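Local coordinates for Molybdate/tungstate binding protein (Sporomusa ovata, PDB 1FR3) that binds molybdate and tungstate as a hexameric assembly and is thought to serve molybdate homeostasis in the cell, at residues K24-M27 and T32-V35. Numbering follows the deposited sequence.
Sequences KIVM and TELV
Met27 and Leu34 form an antiparallel hydrogen-bonded pair between strands 22-29 and 32-39, a beta hairpin of this TOBE domain, a family of the OB clan. Both bonds are short and nearly straight: Met27 N lies 2.8 Å from Leu34 O, and Leu34 N equally far from Met27 O. Met27 O also receives a CA-H...O contact from Glu33, its CA 3.3 Å away. Val26 and Val35 follow as the non-hydrogen-bonded pair.

On the face bearing Val26, the methyl CG1 of this valine, placed anti to its own N (chi1 -174°), lies against the carboxylate end of Glu33, 3.5 Å from CD. Lys24 crosses Val35, its CG 3.7 Å from Val35 CG1. The other face carries Met27 and Leu34; a bend at chi3 (-78°) brings Met27 CE to 4.2 Å from Leu34 CB, and both side chains pack on strand 53-58.

Farther out, Glu33 OE1 forms a salt bridge with Lys14 on strand 7-18, while Lys24 NZ pairs with Asp41 of a third subunit. Val35 N is bonded to Asn7 OD1 of a second subunit. The hairpin thus combines a buried apolar face with a face where aliphatic packing leads into ionic links within and between subunits.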
loop_
_atom_site.group_PDB
_atom_site.type_symbol
_atom_site.label_atom_id
_atom_site.label_comp_id
_atom_site.label_asym_id
_atom_site.label_seq_id
_atom_site.Cartn_x
_atom_site.Cartn_y
_atom_site.Cartn_z
ATOM N N LYS A 24 8.689 -14.793 3.207
ATOM C CA LYS A 24 9.609 -13.947 2.452
ATOM C C LYS A 24 9.951 -14.674 1.158
ATOM O O LYS A 24 10.439 -15.802 1.201
ATOM C CB LYS A 24 10.887 -13.672 3.250
ATOM C CG LYS A 24 11.941 -12.922 2.445
ATOM C CD LYS A 24 13.204 -12.626 3.221
ATOM C CE LYS A 24 13.958 -13.860 3.671
ATOM N NZ LYS A 24 15.319 -13.520 4.193
ATOM N N ILE A 25 9.707 -14.040 0.012
ATOM C CA ILE A 25 10.014 -14.646 -1.276
ATOM C C ILE A 25 11.188 -13.856 -1.867
ATOM O O ILE A 25 11.020 -12.674 -2.161
ATOM C CB ILE A 25 8.840 -14.605 -2.267
ATOM C CG1 ILE A 25 7.520 -15.030 -1.625
ATOM C CG2 ILE A 25 9.128 -15.472 -3.489
ATOM C CD1 ILE A 25 7.472 -16.395 -0.999
ATOM N N VAL A 26 12.344 -14.497 -1.922
ATOM C CA VAL A 26 13.547 -13.846 -2.446
ATOM C C VAL A 26 13.673 -14.239 -3.917
ATOM O O VAL A 26 13.681 -15.428 -4.235
ATOM C CB VAL A 26 14.824 -14.257 -1.699
ATOM C CG1 VAL A 26 15.998 -13.422 -2.204
ATOM C CG2 VAL A 26 14.668 -14.069 -0.196
ATOM N N MET A 27 13.725 -13.247 -4.798
ATOM C CA MET A 27 13.781 -13.523 -6.225
ATOM C C MET A 27 14.960 -12.837 -6.894
ATOM O O MET A 27 15.537 -11.885 -6.366
ATOM C CB MET A 27 12.484 -12.998 -6.866
ATOM C CG MET A 27 11.238 -13.739 -6.403
ATOM S SD MET A 27 9.714 -12.867 -6.843
ATOM C CE MET A 27 9.693 -11.585 -5.592
ATOM N N THR A 32 19.252 -8.519 -10.125
ATOM C CA THR A 32 18.871 -7.729 -8.956
ATOM C C THR A 32 18.046 -8.609 -8.018
ATOM O O THR A 32 17.194 -9.355 -8.495
ATOM C CB THR A 32 18.034 -6.497 -9.328
ATOM O OG1 THR A 32 18.816 -5.552 -10.077
ATOM C CG2 THR A 32 17.529 -5.763 -8.090
ATOM N N GLU A 33 18.316 -8.508 -6.717
ATOM C CA GLU A 33 17.535 -9.285 -5.762
ATOM C C GLU A 33 16.244 -8.533 -5.426
ATOM O O GLU A 33 16.275 -7.340 -5.144
ATOM C CB GLU A 33 18.334 -9.527 -4.476
ATOM C CG GLU A 33 17.562 -10.417 -3.508
ATOM C CD GLU A 33 18.459 -10.959 -2.407
ATOM O OE1 GLU A 33 19.198 -11.910 -2.703
ATOM O OE2 GLU A 33 18.383 -10.415 -1.290
ATOM N N LEU A 34 15.132 -9.257 -5.488
ATOM C CA LEU A 34 13.831 -8.696 -5.133
ATOM C C LEU A 34 13.341 -9.447 -3.889
ATOM O O LEU A 34 13.698 -10.617 -3.705
ATOM C CB LEU A 34 12.802 -8.843 -6.245
ATOM C CG LEU A 34 13.144 -8.279 -7.629
ATOM C CD1 LEU A 34 12.004 -8.546 -8.600
ATOM C CD2 LEU A 34 13.444 -6.787 -7.524
ATOM N N VAL A 35 12.555 -8.780 -3.063
ATOM C CA VAL A 35 12.011 -9.412 -1.866
ATOM C C VAL A 35 10.522 -9.066 -1.758
ATOM O O VAL A 35 10.168 -7.889 -1.698
ATOM C CB VAL A 35 12.725 -9.003 -0.571
ATOM C CG1 VAL A 35 12.098 -9.674 0.649
ATOM C CG2 VAL A 35 14.205 -9.364 -0.659
#